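Local coordinates for protein phosphoribosylaminoimidazole-succinocarboxamide synthase (Thermotoga maritima, PDB 1KUT) that catalyses the ATP-dependent joining of L-aspartate to a carboxylated aminoimidazole ribonucleotide, forming SAICAR in de novo purine biosynthesis, at residues 83-89 and 165-171; 158-164 and 223-227; 188-192 and 216-220. All coordinates share one frame; numbering follows the deposited sequence.

In the fold
Interaction 1 pairs strands 78-87 and 164-175 and lies nearest the centre of the molecule, about 8 Å between centres, whereas interactions 2 and 3 both use helix 214-229. Backbone hydrogen bonds and charged side chains dominate interaction 1. Interaction 2, the farthest of the three from that centre, is built from aromatic and aliphatic groups at a helix end and has an exposed margin at Arg161. Interaction 3 is buried and mixes apolar packing with a tyrosine–aspartate hydrogen bond. They are physically joined: segment 158-164 runs directly into 165-171, Lys170 N lies 2.7 Å from Thr191 O, probably hydrogen-bonded, and Phe159 CZ meets Phe192 CZ at 4.0 Å. Helix 214-229 is thereby tied to the sheet that contains strands 78-87 and 164-175.

Interaction 1: 83-89 and 165-171; sequences EVVVRLK and ELWDIKY
Val86 and Ile169 form a hydrogen-bonded antiparallel pair: Val86 N reaches Ile169 O at 2.9 Å, and Ile169 N bonds back to Val86 O at 3.1 Å. Val84 and Tyr171 repeat this doubly bonded arrangement. Lys170 leaves the sheet on the face of Val85: its CB lies against Val85 CG2, and its CG, anti to the backbone N (chi1 176°), joins it at 3.8 Å. Bends at chi2 and chi3 put Lys170 CD 3.6 Å from Glu83 CD, CE stays near Glu83 OE1, and NZ stops 4.1 Å from that oxygen, beyond a salt bridge, pairing with Glu172 instead. With an alanine here, Val85 CG2 would probably keep only the CB contact, the Glu83 chain would lose the methylenes beside it, and Glu172 this counter-charge. Arg87, whose stronger partner is Glu112, makes a long salt bridge from NH1 to Asp168 OD2 (3.7 Å); a water accepts from this NH1 and bonds Asp168 OD2 and Lys89 O. Lys89 CD makes a CH-pi contact over the five-membered ring of Trp167, 3.9 Å from its centroid. Strands 78-87 and 164-175, axes at 162°, pair as regular antiparallel sheet from Val84 to Arg87, then break at Leu88 and Lys89, whose N atoms share Trp167 O as in a classic beta bulge.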
loop_
_atom_site.group_PDB
_atom_site.type_symbol
_atom_site.label_atom_id
_atom_site.label_comp_id
_atom_site.label_asym_id
_atom_site.label_seq_id
_atom_site.Cartn_x
_atom_site.Cartn_y
_atom_site.Cartn_z
ATOM N N GLU B 83 -2.761 10.433 5.192
ATOM C CA GLU B 83 -2.862 10.006 6.578
ATOM C C GLU B 83 -1.639 9.108 6.747
ATOM O O GLU B 83 -1.513 8.101 6.076
ATOM C CB GLU B 83 -4.155 9.227 6.816
ATOM C CG GLU B 83 -5.383 10.116 6.877
ATOM C CD GLU B 83 -6.640 9.374 7.329
ATOM O OE1 GLU B 83 -6.539 8.493 8.212
ATOM O OE2 GLU B 83 -7.740 9.686 6.814
ATOM N N VAL B 84 -0.714 9.504 7.612
ATOM C CA VAL B 84 0.505 8.741 7.828
ATOM C C VAL B 84 0.374 8.008 9.160
ATOM O O VAL B 84 0.276 8.633 10.220
ATOM C CB VAL B 84 1.749 9.666 7.885
ATOM C CG1 VAL B 84 3.021 8.817 7.835
ATOM C CG2 VAL B 84 1.713 10.683 6.752
ATOM N N VAL B 85 0.404 6.683 9.101
ATOM C CA VAL B 85 0.252 5.871 10.286
ATOM C C VAL B 85 1.546 5.188 10.691
ATOM O O VAL B 85 2.253 4.617 9.851
ATOM C CB VAL B 85 -0.821 4.791 10.046
ATOM C CG1 VAL B 85 -0.985 3.916 11.281
ATOM C CG2 VAL B 85 -2.142 5.455 9.667
ATOM N N VAL B 86 1.863 5.258 11.982
ATOM C CA VAL B 86 3.045 4.594 12.488
ATOM C C VAL B 86 2.558 3.513 13.439
ATOM O O VAL B 86 1.732 3.772 14.334
ATOM C CB VAL B 86 3.972 5.560 13.239
ATOM C CG1 VAL B 86 5.192 4.810 13.743
ATOM C CG2 VAL B 86 4.412 6.682 12.314
ATOM N N ARG B 87 3.038 2.291 13.243
ATOM C CA ARG B 87 2.627 1.208 14.112
ATOM C C ARG B 87 3.811 0.720 14.919
ATOM O O ARG B 87 4.899 0.531 14.382
ATOM C CB ARG B 87 2.055 0.049 13.294
ATOM C CG ARG B 87 0.804 0.421 12.518
ATOM C CD ARG B 87 0.403 -0.675 11.570
ATOM N NE ARG B 87 -0.609 -0.199 10.634
ATOM C CZ ARG B 87 -1.879 0.038 10.950
ATOM N NH1 ARG B 87 -2.306 -0.165 12.188
ATOM N NH2 ARG B 87 -2.716 0.489 10.023
ATOM N N LEU B 88 3.581 0.542 16.218
ATOM C CA LEU B 88 4.587 0.056 17.136
ATOM C C LEU B 88 4.169 -1.349 17.544
ATOM O O LEU B 88 5.004 -2.186 17.885
ATOM C CB LEU B 88 4.644 0.959 18.373
ATOM C CG LEU B 88 5.769 1.993 18.484
ATOM C CD1 LEU B 88 6.028 2.636 17.160
ATOM C CD2 LEU B 88 5.395 3.032 19.525
ATOM N N LYS B 89 2.866 -1.595 17.510
ATOM C CA LYS B 89 2.320 -2.892 17.871
ATOM C C LYS B 89 1.247 -3.271 16.874
ATOM O O LYS B 89 0.579 -2.403 16.310
ATOM C CB LYS B 89 1.721 -2.865 19.275
ATOM C CG LYS B 89 2.724 -2.567 20.389
ATOM C CD LYS B 89 2.124 -2.844 21.757
ATOM C CE LYS B 89 3.062 -2.414 22.888
ATOM N NZ LYS B 89 4.440 -2.967 22.757
ATOM N N GLU B 165 1.396 2.442 27.073
ATOM C CA GLU B 165 2.101 2.158 25.840
ATOM C C GLU B 165 1.335 2.540 24.594
ATOM O O GLU B 165 0.138 2.260 24.440
ATOM C CB GLU B 165 2.525 0.693 25.778
ATOM C CG GLU B 165 1.512 -0.291 26.304
ATOM C CD GLU B 165 2.003 -1.723 26.164
ATOM O OE1 GLU B 165 3.169 -1.992 26.548
ATOM O OE2 GLU B 165 1.223 -2.572 25.672
ATOM N N LEU B 166 2.063 3.210 23.709
ATOM C CA LEU B 166 1.530 3.687 22.452
ATOM C C LEU B 166 1.542 2.559 21.447
ATOM O O LEU B 166 2.600 2.071 21.072
ATOM C CB LEU B 166 2.388 4.848 21.954
ATOM C CG LEU B 166 1.928 5.507 20.665
ATOM C CD1 LEU B 166 0.475 5.953 20.808
ATOM C CD2 LEU B 166 2.844 6.684 20.360
ATOM N N TRP B 167 0.360 2.135 21.012
ATOM C CA TRP B 167 0.255 1.052 20.046
ATOM C C TRP B 167 0.514 1.522 18.624
ATOM O O TRP B 167 1.314 0.934 17.891
ATOM C CB TRP B 167 -1.124 0.434 20.145
ATOM C CG TRP B 167 -1.237 -0.470 21.286
ATOM C CD1 TRP B 167 -0.662 -0.312 22.520
ATOM C CD2 TRP B 167 -1.974 -1.694 21.335
ATOM N NE1 TRP B 167 -1.000 -1.370 23.334
ATOM C CE2 TRP B 167 -1.804 -2.233 22.632
ATOM C CE3 TRP B 167 -2.764 -2.394 20.410
ATOM C CZ2 TRP B 167 -2.398 -3.435 23.022
ATOM C CZ3 TRP B 167 -3.350 -3.579 20.799
ATOM C CH2 TRP B 167 -3.165 -4.090 22.094
ATOM N N ASP B 168 -0.198 2.570 18.236
ATOM C CA ASP B 168 -0.064 3.174 16.920
ATOM C C ASP B 168 -0.719 4.543 16.941
ATOM O O ASP B 168 -1.465 4.879 17.866
ATOM C CB ASP B 168 -0.687 2.304 15.835
ATOM C CG ASP B 168 -2.124 1.974 16.110
ATOM O OD1 ASP B 168 -2.838 2.846 16.650
ATOM O OD2 ASP B 168 -2.548 0.844 15.767
ATOM N N ILE B 169 -0.446 5.331 15.911
ATOM C CA ILE B 169 -0.955 6.682 15.857
ATOM C C ILE B 169 -0.960 7.121 14.406
ATOM O O ILE B 169 -0.145 6.662 13.623
ATOM C CB ILE B 169 -0.026 7.594 16.722
ATOM C CG1 ILE B 169 -0.463 9.054 16.651
ATOM C CG2 ILE B 169 1.420 7.462 16.254
ATOM C CD1 ILE B 169 0.172 9.891 17.702
ATOM N N LYS B 170 -1.897 7.989 14.044
ATOM C CA LYS B 170 -1.988 8.494 12.678
ATOM C C LYS B 170 -1.682 9.996 12.652
ATOM O O LYS B 170 -2.140 10.741 13.523
ATOM C CB LYS B 170 -3.398 8.270 12.126
ATOM C CG LYS B 170 -3.586 8.855 10.728
ATOM C CD LYS B 170 -4.980 9.432 10.533
ATOM C CE LYS B 170 -5.295 10.520 11.566
ATOM N NZ LYS B 170 -6.335 11.477 11.075
ATOM N N TYR B 171 -0.913 10.432 11.655
ATOM C CA TYR B 171 -0.563 11.850 11.495
ATOM C C TYR B 171 -1.026 12.383 10.141
ATOM O O TYR B 171 -1.458 11.631 9.263
ATOM C CB TYR B 171 0.954 12.055 11.564
ATOM C CG TYR B 171 1.609 11.524 12.830
ATOM C CD1 TYR B 171 1.421 12.159 14.060
ATOM C CD2 TYR B 171 2.414 10.386 12.792
ATOM C CE1 TYR B 171 2.019 11.671 15.216
ATOM C CE2 TYR B 171 3.021 9.889 13.943
ATOM C CZ TYR B 171 2.820 10.539 15.141
ATOM O OH TYR B 171 3.446 10.080 16.265
HETATM O O HOH W 1 -1.005 -1.233 14.543
#

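Interaction 2: 158-164 and 223-227; sequences FFERANF and LCRSL
A Schellman motif ends helix 138-160 where Phe158, Phe159 and Ala162 pack against Leu223, Cys224 and Leu227 of helix 214-229. Its evidence is the positive phi of Asn163 together with two bonds, Phe164 N to Phe159 O at 3.1 Å and Asn163 N to Glu160 O at 2.8 Å. Phe159 O also accepts from Ala162 N, the two donors arriving from opposite faces of its plane; this carbonyl takes two N-H groups, one of them the 6→1 bond of the motif.

The packing itself is apolar. Leu227 spreads its two methyls over three neighbours: CD1 lies 3.6 Å from Phe158 CE2, obliquely to that ring, while CD2 lies 3.7 Å from Arg161 CB and also meets the methyl of Ala162. Phe158 carries its CG anti to the backbone N (chi1 -176°), which swings the ring across to Leu227 CB, 3.7 Å from Phe158 CZ. Leu223 CD2 approaches the Phe159 ring at its edge, 3.6 Å from Phe159 CD1. Beside it Cys224 SG makes a sulfur-aromatic contact, also in the edge orientation, 5.2 Å from the Phe159 ring centroid and 75° off the normal.

Helix 39-55 borders the same cluster, with Leu50 against both Phe158 and Cys224. Leu194 of strand 192-196 packs on Phe159 and Phe164, and the end of helix 138-160 thus sits among helices 214-229 and 39-55 and strand 192-196.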
loop_
_atom_site.group_PDB
_atom_site.type_symbol
_atom_site.label_atom_id
_atom_site.label_comp_id
_atom_site.label_asym_id
_atom_site.label_seq_id
_atom_site.Cartn_x
_atom_site.Cartn_y
_atom_site.Cartn_z
ATOM N N PHE B 158 7.064 9.733 26.119
ATOM C CA PHE B 158 6.212 10.613 26.896
ATOM C C PHE B 158 5.239 9.805 27.761
ATOM O O PHE B 158 5.251 9.917 28.990
ATOM C CB PHE B 158 5.419 11.512 25.952
ATOM C CG PHE B 158 4.578 12.518 26.655
ATOM C CD1 PHE B 158 5.149 13.675 27.175
ATOM C CD2 PHE B 158 3.215 12.302 26.826
ATOM C CE1 PHE B 158 4.371 14.610 27.856
ATOM C CE2 PHE B 158 2.426 13.223 27.506
ATOM C CZ PHE B 158 3.003 14.382 28.023
ATOM N N PHE B 159 4.400 8.997 27.113
ATOM C CA PHE B 159 3.408 8.177 27.814
ATOM C C PHE B 159 4.059 7.100 28.659
ATOM O O PHE B 159 3.451 6.562 29.590
ATOM C CB PHE B 159 2.464 7.516 26.812
ATOM C CG PHE B 159 1.634 8.487 26.047
ATOM C CD1 PHE B 159 0.700 9.283 26.700
ATOM C CD2 PHE B 159 1.803 8.633 24.671
ATOM C CE1 PHE B 159 -0.060 10.220 25.994
ATOM C CE2 PHE B 159 1.052 9.565 23.957
ATOM C CZ PHE B 159 0.118 10.360 24.620
ATOM N N GLU B 160 5.298 6.785 28.310
ATOM C CA GLU B 160 6.086 5.781 29.001
ATOM C C GLU B 160 6.215 6.167 30.478
ATOM O O GLU B 160 6.120 5.322 31.372
ATOM C CB GLU B 160 7.458 5.715 28.331
ATOM C CG GLU B 160 8.304 4.515 28.684
ATOM C CD GLU B 160 9.539 4.401 27.801
ATOM O OE1 GLU B 160 10.413 5.303 27.870
ATOM O OE2 GLU B 160 9.625 3.408 27.035
ATOM N N ARG B 161 6.413 7.457 30.731
ATOM C CA ARG B 161 6.555 7.941 32.097
ATOM C C ARG B 161 5.355 7.550 32.956
ATOM O O ARG B 161 5.467 7.472 34.180
ATOM C CB ARG B 161 6.685 9.459 32.123
ATOM C CG ARG B 161 7.877 10.037 31.404
ATOM C CD ARG B 161 7.845 11.546 31.598
ATOM N NE ARG B 161 8.648 12.278 30.627
ATOM C CZ ARG B 161 8.585 13.597 30.467
ATOM N NH1 ARG B 161 7.756 14.313 31.221
ATOM N NH2 ARG B 161 9.337 14.200 29.550
ATOM N N ALA B 162 4.210 7.321 32.315
ATOM C CA ALA B 162 2.978 6.955 33.014
ATOM C C ALA B 162 2.641 5.472 32.883
ATOM O O ALA B 162 1.546 5.038 33.254
ATOM C CB ALA B 162 1.829 7.785 32.475
ATOM N N ASN B 163 3.589 4.701 32.359
ATOM C CA ASN B 163 3.392 3.271 32.148
ATOM C C ASN B 163 2.216 2.977 31.223
ATOM O O ASN B 163 1.415 2.063 31.453
ATOM C CB ASN B 163 3.213 2.547 33.477
ATOM C CG ASN B 163 4.514 2.422 34.243
ATOM O OD1 ASN B 163 4.879 3.304 35.029
ATOM N ND2 ASN B 163 5.234 1.327 34.004
ATOM N N PHE B 164 2.105 3.791 30.183
ATOM C CA PHE B 164 1.081 3.600 29.174
ATOM C C PHE B 164 1.869 3.357 27.911
ATOM O O PHE B 164 2.913 3.981 27.710
ATOM C CB PHE B 164 0.216 4.840 29.005
ATOM C CG PHE B 164 -0.936 4.898 29.952
ATOM C CD1 PHE B 164 -0.845 5.617 31.140
ATOM C CD2 PHE B 164 -2.115 4.215 29.662
ATOM C CE1 PHE B 164 -1.921 5.658 32.025
ATOM C CE2 PHE B 164 -3.188 4.247 30.537
ATOM C CZ PHE B 164 -3.095 4.972 31.722
ATOM N N LEU B 223 -3.898 12.434 32.205
ATOM C CA LEU B 223 -2.583 11.843 32.062
ATOM C C LEU B 223 -1.615 12.863 31.455
ATOM O O LEU B 223 -0.530 13.092 31.983
ATOM C CB LEU B 223 -2.706 10.608 31.178
ATOM C CG LEU B 223 -1.458 9.819 30.831
ATOM C CD1 LEU B 223 -1.875 8.440 30.378
ATOM C CD2 LEU B 223 -0.691 10.535 29.737
ATOM N N CYS B 224 -2.016 13.489 30.351
ATOM C CA CYS B 224 -1.167 14.477 29.704
ATOM C C CYS B 224 -0.918 15.682 30.603
ATOM O O CYS B 224 0.193 16.214 30.640
ATOM C CB CYS B 224 -1.784 14.910 28.370
ATOM S SG CYS B 224 -1.720 13.597 27.101
ATOM N N ARG B 225 -1.943 16.116 31.328
ATOM C CA ARG B 225 -1.788 17.249 32.240
ATOM C C ARG B 225 -0.750 16.897 33.305
ATOM O O ARG B 225 0.154 17.685 33.614
ATOM C CB ARG B 225 -3.118 17.572 32.923
ATOM C CG ARG B 225 -4.119 18.296 32.036
ATOM C CD ARG B 225 -5.435 18.527 32.766
ATOM N NE ARG B 225 -6.352 19.373 32.006
ATOM C CZ ARG B 225 -7.614 19.606 32.355
ATOM N NH1 ARG B 225 -8.105 19.049 33.451
ATOM N NH2 ARG B 225 -8.384 20.406 31.624
ATOM N N SER B 226 -0.880 15.694 33.852
ATOM C CA SER B 226 0.026 15.217 34.897
ATOM C C SER B 226 1.488 15.230 34.468
ATOM O O SER B 226 2.341 15.842 35.126
ATOM C CB SER B 226 -0.366 13.801 35.315
ATOM O OG SER B 226 0.290 13.446 36.509
ATOM N N LEU B 227 1.771 14.554 33.358
ATOM C CA LEU B 227 3.127 14.479 32.826
ATOM C C LEU B 227 3.611 15.873 32.432
ATOM O O LEU B 227 4.807 16.171 32.494
ATOM C CB LEU B 227 3.146 13.562 31.608
ATOM C CG LEU B 227 2.582 12.170 31.895
ATOM C CD1 LEU B 227 2.314 11.416 30.604
ATOM C CD2 LEU B 227 3.574 11.424 32.770
#

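Interaction 3: 188-192 and 216-220; sequences SPDTF and KYREV
Pro189 lies over one face of the Tyr217 ring: its CB is 3.9 Å from the centroid and 25° off the normal, a CH-pi contact displaced toward the rim. The same CB meets Lys216 CE at 3.6 Å, so the aliphatic part of the lysine and the tyrosine ring share one proline carbon. Pro189 CG reaches Val220 CG2 head on, at 3.5 Å, closer than usual carbon contact. Val220 turns its other methyl, CG1, to the edge of the Phe192 ring, 3.9 Å from Phe192 CZ.

The polar part of the first shell is one very short hydrogen bond, Tyr217 OH to Asp190 OD2 at 2.5 Å. The carboxylate oxygen lies in the plane of the tyrosine ring, at its edge, although the carboxylate plane stands at 88° to it. With CG beside its backbone N (chi1 -65°), Tyr217 brings its ring under Pro189 CB and its hydroxyl to Asp190.

What positions these groups is a beta turn from Ser188 to Thr191, marked by the bond from Thr191 N to Ser188 O at 2.7 Å, with Pro189 and Asp190 as its corner residues. Ser188 N also donates to Thr191 OG1 at 3.1 Å. Asp190 OD1 forms a salt bridge to Lys39, which probably helps hold the carboxylate from its other oxygen.

Lys39 belongs to helix 39-55, whose Cys43 touches Ser188 and, with Ile42, Tyr217; Leu166 and Ile169 of strand 164-175 touch Phe192. The turn and the residue after it thus join helix 214-229 to helix 39-55 and the sheet, where strand 192-196 begins.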
loop_
_atom_site.group_PDB
_atom_site.type_symbol
_atom_site.label_atom_id
_atom_site.label_comp_id
_atom_site.label_asym_id
_atom_site.label_seq_id
_atom_site.Cartn_x
_atom_site.Cartn_y
_atom_site.Cartn_z
ATOM N N SER B 188 -4.959 13.016 19.647
ATOM C CA SER B 188 -5.823 12.660 20.761
ATOM C C SER B 188 -6.266 11.225 20.608
ATOM O O SER B 188 -5.857 10.549 19.669
ATOM C CB SER B 188 -7.050 13.569 20.763
ATOM O OG SER B 188 -7.834 13.322 19.599
ATOM N N PRO B 189 -7.104 10.734 21.543
ATOM C CA PRO B 189 -7.585 9.351 21.457
ATOM C C PRO B 189 -8.194 9.064 20.101
ATOM O O PRO B 189 -8.302 7.910 19.694
ATOM C CB PRO B 189 -8.587 9.267 22.605
ATOM C CG PRO B 189 -7.887 10.093 23.669
ATOM C CD PRO B 189 -7.443 11.319 22.855
ATOM N N ASP B 190 -8.590 10.113 19.386
ATOM C CA ASP B 190 -9.156 9.919 18.054
ATOM C C ASP B 190 -8.085 9.500 17.028
ATOM O O ASP B 190 -8.411 8.911 16.003
ATOM C CB ASP B 190 -9.810 11.209 17.549
ATOM C CG ASP B 190 -11.198 11.434 18.107
ATOM O OD1 ASP B 190 -11.880 12.353 17.613
ATOM O OD2 ASP B 190 -11.615 10.714 19.030
ATOM N N THR B 191 -6.812 9.793 17.298
ATOM C CA THR B 191 -5.750 9.486 16.338
ATOM C C THR B 191 -4.693 8.505 16.785
ATOM O O THR B 191 -3.745 8.224 16.041
ATOM C CB THR B 191 -5.008 10.783 15.882
ATOM O OG1 THR B 191 -4.500 11.474 17.030
ATOM C CG2 THR B 191 -5.947 11.711 15.137
ATOM N N PHE B 192 -4.831 7.992 17.998
ATOM C CA PHE B 192 -3.875 7.030 18.503
ATOM C C PHE B 192 -4.532 6.042 19.453
ATOM O O PHE B 192 -5.607 6.318 20.005
ATOM C CB PHE B 192 -2.688 7.745 19.175
ATOM C CG PHE B 192 -3.038 8.545 20.415
ATOM C CD1 PHE B 192 -3.501 7.918 21.577
ATOM C CD2 PHE B 192 -2.790 9.917 20.458
ATOM C CE1 PHE B 192 -3.700 8.638 22.760
ATOM C CE2 PHE B 192 -2.985 10.653 21.642
ATOM C CZ PHE B 192 -3.439 10.004 22.797
ATOM N N LYS B 216 -12.242 7.323 28.356
ATOM C CA LYS B 216 -10.857 7.165 27.919
ATOM C C LYS B 216 -10.249 8.531 27.619
ATOM O O LYS B 216 -9.074 8.766 27.922
ATOM C CB LYS B 216 -10.752 6.270 26.674
ATOM C CG LYS B 216 -11.103 6.949 25.350
ATOM C CD LYS B 216 -10.745 6.060 24.156
ATOM C CE LYS B 216 -11.137 6.714 22.827
ATOM N NZ LYS B 216 -10.890 5.817 21.647
ATOM N N TYR B 217 -11.047 9.428 27.034
ATOM C CA TYR B 217 -10.577 10.771 26.708
ATOM C C TYR B 217 -10.226 11.537 27.973
ATOM O O TYR B 217 -9.170 12.178 28.053
ATOM C CB TYR B 217 -11.641 11.556 25.930
ATOM C CG TYR B 217 -11.946 10.988 24.565
ATOM C CD1 TYR B 217 -12.788 9.884 24.420
ATOM C CD2 TYR B 217 -11.379 11.544 23.412
ATOM C CE1 TYR B 217 -13.064 9.346 23.160
ATOM C CE2 TYR B 217 -11.641 11.009 22.143
ATOM C CZ TYR B 217 -12.487 9.910 22.030
ATOM O OH TYR B 217 -12.761 9.374 20.797
ATOM N N ARG B 218 -11.115 11.481 28.963
ATOM C CA ARG B 218 -10.866 12.176 30.211
ATOM C C ARG B 218 -9.573 11.657 30.815
ATOM O O ARG B 218 -8.730 12.443 31.254
ATOM C CB ARG B 218 -12.031 11.979 31.190
ATOM C CG ARG B 218 -13.341 12.662 30.770
ATOM C CD ARG B 218 -14.336 12.714 31.930
ATOM N NE ARG B 218 -14.518 11.396 32.542
ATOM C CZ ARG B 218 -15.469 10.520 32.210
ATOM N NH1 ARG B 218 -16.358 10.807 31.263
ATOM N NH2 ARG B 218 -15.514 9.338 32.820
ATOM N N GLU B 219 -9.408 10.333 30.822
ATOM C CA GLU B 219 -8.204 9.713 31.376
ATOM C C GLU B 219 -6.945 10.151 30.623
ATOM O O GLU B 219 -5.936 10.495 31.240
ATOM C CB GLU B 219 -8.339 8.177 31.370
ATOM C CG GLU B 219 -9.254 7.632 32.482
ATOM C CD GLU B 219 -9.390 6.104 32.486
ATOM O OE1 GLU B 219 -10.140 5.570 33.339
ATOM O OE2 GLU B 219 -8.754 5.434 31.641
ATOM N N VAL B 220 -6.996 10.140 29.294
ATOM C CA VAL B 220 -5.835 10.583 28.505
ATOM C C VAL B 220 -5.459 12.024 28.868
ATOM O O VAL B 220 -4.298 12.315 29.171
ATOM C CB VAL B 220 -6.109 10.513 26.981
ATOM C CG1 VAL B 220 -4.959 11.155 26.210
ATOM C CG2 VAL B 220 -6.267 9.067 26.556
#